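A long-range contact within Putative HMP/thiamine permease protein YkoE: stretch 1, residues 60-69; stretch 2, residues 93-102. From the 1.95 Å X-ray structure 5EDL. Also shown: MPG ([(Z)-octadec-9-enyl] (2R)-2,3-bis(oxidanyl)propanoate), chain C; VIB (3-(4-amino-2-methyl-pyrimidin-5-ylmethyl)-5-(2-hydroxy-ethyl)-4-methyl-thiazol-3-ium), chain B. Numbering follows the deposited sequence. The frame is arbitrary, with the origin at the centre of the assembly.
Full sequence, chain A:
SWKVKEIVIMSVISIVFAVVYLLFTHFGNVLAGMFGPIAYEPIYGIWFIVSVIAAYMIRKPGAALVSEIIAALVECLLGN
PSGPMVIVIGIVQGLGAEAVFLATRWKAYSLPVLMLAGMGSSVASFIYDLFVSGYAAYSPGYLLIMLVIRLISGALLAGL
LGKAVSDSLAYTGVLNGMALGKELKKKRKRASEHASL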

# COMPACT_ATOMS: atom_id res chain seq x y z
N LYS A 60 1.29 -3.14 13.89
CA LYS A 60 2.29 -2.57 14.78
C LYS A 60 2.98 -1.39 14.07
O LYS A 60 2.98 -1.32 12.85
CB LYS A 60 3.30 -3.64 15.21
CG LYS A 60 2.64 -4.79 15.98
CD LYS A 60 3.63 -5.80 16.50
CE LYS A 60 2.91 -6.86 17.35
NZ LYS A 60 3.80 -7.97 17.74
N PRO A 61 3.53 -0.46 14.85
CA PRO A 61 4.07 0.78 14.27
C PRO A 61 5.22 0.49 13.31
O PRO A 61 6.05 -0.38 13.57
CB PRO A 61 4.56 1.56 15.49
CG PRO A 61 3.77 0.98 16.66
CD PRO A 61 3.60 -0.47 16.32
N GLY A 62 5.25 1.21 12.20
CA GLY A 62 6.31 1.07 11.23
C GLY A 62 6.03 0.09 10.11
O GLY A 62 6.79 0.02 9.15
N ALA A 63 4.94 -0.68 10.22
CA ALA A 63 4.64 -1.69 9.20
C ALA A 63 4.45 -1.07 7.81
O ALA A 63 5.00 -1.57 6.83
CB ALA A 63 3.38 -2.49 9.58
N ALA A 64 3.67 -0.00 7.75
CA ALA A 64 3.32 0.61 6.48
C ALA A 64 4.57 1.21 5.85
O ALA A 64 4.75 1.12 4.65
CB ALA A 64 2.26 1.69 6.66
N LEU A 65 5.42 1.80 6.68
CA LEU A 65 6.60 2.49 6.18
C LEU A 65 7.65 1.51 5.70
O LEU A 65 8.14 1.62 4.58
CB LEU A 65 7.19 3.40 7.27
CG LEU A 65 8.57 4.00 6.96
CD1 LEU A 65 8.49 4.82 5.67
CD2 LEU A 65 9.04 4.86 8.13
N VAL A 66 8.00 0.55 6.55
CA VAL A 66 9.09 -0.36 6.25
C VAL A 66 8.75 -1.34 5.13
O VAL A 66 9.58 -1.58 4.26
CB VAL A 66 9.53 -1.16 7.49
CG1 VAL A 66 10.67 -2.11 7.11
CG2 VAL A 66 9.99 -0.22 8.60
N SER A 67 7.55 -1.88 5.14
CA SER A 67 7.15 -2.79 4.07
C SER A 67 7.28 -2.13 2.68
O SER A 67 7.74 -2.75 1.74
CB SER A 67 5.72 -3.28 4.30
OG SER A 67 4.80 -2.21 4.22
N GLU A 68 6.86 -0.87 2.56
CA GLU A 68 6.91 -0.15 1.28
C GLU A 68 8.37 0.13 0.87
O GLU A 68 8.70 0.06 -0.32
CB GLU A 68 6.11 1.16 1.38
CG GLU A 68 6.03 2.02 0.09
CD GLU A 68 5.10 1.45 -0.99
OE1 GLU A 68 4.54 0.34 -0.82
OE2 GLU A 68 4.94 2.11 -2.04
N ILE A 69 9.22 0.46 1.83
CA ILE A 69 10.64 0.66 1.56
C ILE A 69 11.25 -0.62 0.98
O ILE A 69 11.94 -0.58 -0.05
CB ILE A 69 11.41 1.10 2.82
CG1 ILE A 69 11.01 2.53 3.20
CG2 ILE A 69 12.95 0.99 2.60
CD1 ILE A 69 11.50 2.95 4.55
N GLN A 93 5.95 7.44 -0.08
CA GLN A 93 4.66 6.76 -0.02
C GLN A 93 4.47 6.03 1.32
O GLN A 93 3.39 6.10 1.88
CB GLN A 93 4.50 5.81 -1.21
CG GLN A 93 4.33 6.60 -2.52
CD GLN A 93 4.62 5.83 -3.80
OE1 GLN A 93 4.52 6.39 -4.90
NE2 GLN A 93 5.00 4.57 -3.67
N GLY A 94 5.51 5.38 1.82
CA GLY A 94 5.45 4.69 3.09
C GLY A 94 5.18 5.63 4.27
O GLY A 94 4.43 5.28 5.19
N LEU A 95 5.78 6.81 4.23
CA LEU A 95 5.58 7.84 5.25
C LEU A 95 4.17 8.39 5.22
O LEU A 95 3.56 8.65 6.26
CB LEU A 95 6.58 9.00 5.07
CG LEU A 95 8.06 8.68 5.33
CD1 LEU A 95 8.94 9.83 4.83
CD2 LEU A 95 8.33 8.40 6.81
N GLY A 96 3.66 8.58 4.00
CA GLY A 96 2.28 9.03 3.81
C GLY A 96 1.25 8.07 4.39
O GLY A 96 0.28 8.49 5.03
N ALA A 97 1.45 6.77 4.15
CA ALA A 97 0.56 5.74 4.73
C ALA A 97 0.76 5.63 6.25
O ALA A 97 -0.20 5.58 7.01
CB ALA A 97 0.81 4.41 4.07
N GLU A 98 2.02 5.59 6.68
CA GLU A 98 2.34 5.45 8.09
C GLU A 98 1.76 6.61 8.91
O GLU A 98 1.35 6.41 10.04
CB GLU A 98 3.86 5.40 8.28
CG GLU A 98 4.30 5.01 9.69
CD GLU A 98 4.08 3.52 9.99
OE1 GLU A 98 4.47 2.67 9.16
OE2 GLU A 98 3.50 3.22 11.05
N ALA A 99 1.72 7.81 8.33
CA ALA A 99 1.20 8.97 9.05
C ALA A 99 -0.26 8.77 9.49
O ALA A 99 -0.67 9.24 10.55
CB ALA A 99 1.33 10.23 8.18
N VAL A 100 -1.03 8.07 8.68
CA VAL A 100 -2.44 7.81 9.00
C VAL A 100 -2.55 6.77 10.15
O VAL A 100 -3.43 6.88 11.01
CB VAL A 100 -3.21 7.33 7.75
CG1 VAL A 100 -4.53 6.65 8.12
CG2 VAL A 100 -3.43 8.49 6.79
N PHE A 101 -1.65 5.79 10.16
CA PHE A 101 -1.68 4.80 11.26
C PHE A 101 -1.12 5.44 12.51
O PHE A 101 -1.61 5.18 13.60
CB PHE A 101 -0.92 3.53 10.87
CG PHE A 101 -1.58 2.77 9.76
CD1 PHE A 101 -2.79 2.11 9.98
CD2 PHE A 101 -1.04 2.74 8.48
CE1 PHE A 101 -3.43 1.43 8.96
CE2 PHE A 101 -1.66 2.05 7.46
CZ PHE A 101 -2.86 1.40 7.69
N LEU A 102 -0.12 6.31 12.36
CA LEU A 102 0.35 7.11 13.48
C LEU A 102 -0.80 7.94 14.07
O LEU A 102 -1.02 7.95 15.28
CB LEU A 102 1.51 8.03 13.04
CG LEU A 102 1.91 9.21 13.95
CD1 LEU A 102 2.42 8.73 15.31
CD2 LEU A 102 2.95 10.10 13.26
C2 MPG C . 4.41 12.50 8.34
C3 MPG C . 4.08 11.76 9.62
C4 MPG C . 4.53 10.32 9.50
C5 MPG C . 6.03 10.26 9.64
C6 MPG C . 6.40 9.27 10.71
C7 MPG C . 6.17 7.87 10.19
C8 MPG C . 6.95 6.88 11.02
C9 MPG C . 6.15 6.53 12.25
C10 MPG C . 6.52 5.53 13.09
C11 MPG C . 7.75 4.69 12.86
C12 MPG C . 8.57 4.70 14.13
C13 MPG C . 7.83 3.98 15.24
C14 MPG C . 7.30 4.94 16.28
C15 MPG C . 7.34 4.30 17.65
C16 MPG C . 6.02 4.52 18.36
C17 MPG C . 5.99 3.73 19.65
C18 MPG C . 4.56 3.41 19.99
O1 MPG C . 2.90 14.20 7.62
C1 MPG C . 4.00 13.95 8.47
CM2 VIB B . 7.24 1.61 -5.27
N4A VIB B . 4.79 5.27 -7.42
CM4 VIB B . 4.11 6.14 -12.12
O1 VIB B . 4.22 9.70 -10.62
C7 VIB B . 5.48 10.01 -11.20
C6 VIB B . 5.83 8.92 -12.18
C2 VIB B . 7.27 6.06 -9.84
S1 VIB B . 7.39 7.51 -10.42
C5 VIB B . 6.18 7.68 -11.37
C4 VIB B . 5.40 6.47 -11.35
N3 VIB B . 6.10 5.44 -10.39
C7A VIB B . 5.56 4.10 -10.18
C4A VIB B . 5.60 4.07 -7.53
N3A VIB B . 6.02 3.43 -6.43
C2A VIB B . 6.78 2.31 -6.56
N1A VIB B . 7.09 1.82 -7.81
C6A VIB B . 6.67 2.46 -8.93
C5A VIB B . 5.91 3.59 -8.77
O HOH W 1 2.02 0.97 10.09

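Two helical segments, 63-69 and 93-102, pack nearly antiparallel: their N-to-C directions differ by 163° and their axes approach to 7.5 Å. The contact buries 423 Å² over both sides, and Glu98, Leu65 and Ala64 contribute most to it.

Glu98 covers the largest area, 82 Å². Its CA-to-CB bond points toward the opposing stretch, and chi1 of -169° (t) with chi2 of 73° (p) brings the carboxylate to the start of helix 63-69, where the first backbone amides have no carbonyl of a preceding turn to bind. Two hydrogen bonds result: Gly62 N to Glu98 OE2 at 2.9 Å, with an N-H...O angle of 157°, and Leu65 N to Glu98 OE1 at 2.8 Å and 145°. Water 1 adds a bridge, accepting from Ala64 N at 3.0 Å and donating to Glu98 OE2 at 2.9 Å. A carboxylate suits this buried site because its two oxygens can accept from different amides at once. Gly62, at the N-cap position, is the third residue of a type II turn that runs from Lys60 to Ala63; its phi/psi of 93/-9 would jam a CB against the preceding carbonyl oxygen, so the backbone itself calls for glycine.

Leu65 gives up 71 Å² where the backbones come nearest, with Leu65 CA and Gly94 CA 4.0 Å apart. Gly94 permits this spacing: an ideal CB there would point toward stretch 1, lie 3.0 Å from Leu65 O in a clash, and sit a tight 3.4 Å from Glu68 CB. Beside this close approach, the t,p rotamer of Leu65 places its CD1 3.8 Å from Leu95 CD2, an apolar contact made although the CA-to-CB bond of Leu95 points away.

Ala64, with 64 Å² covered, directs its small side chain toward stretch 2. Its CB lies 4.0 Å from Ala97 CB and 3.9 Å from Phe101 CD2, the Phe101 ring meeting it obliquely. The methyl thus touches two side chains one helical turn apart on stretch 2, and its small size suits the close approach of the helices.

Farther along, a polar pair takes over. Gln93 NE2 donates to Glu68 OE2 at 3.0 Å, with an angle of 133°. The same amide group binds VIB: Gln93 OE1 accepts from VIB N4A at 2.8 Å and 167°, and Gln93 NE2 donates to VIB N3A at 3.2 Å and 162°. An amide suits this position because it both donates and accepts, joining the helix contact to the ligand, a thiamine molecule consistent with the protein's annotation as a putative thiamine permease.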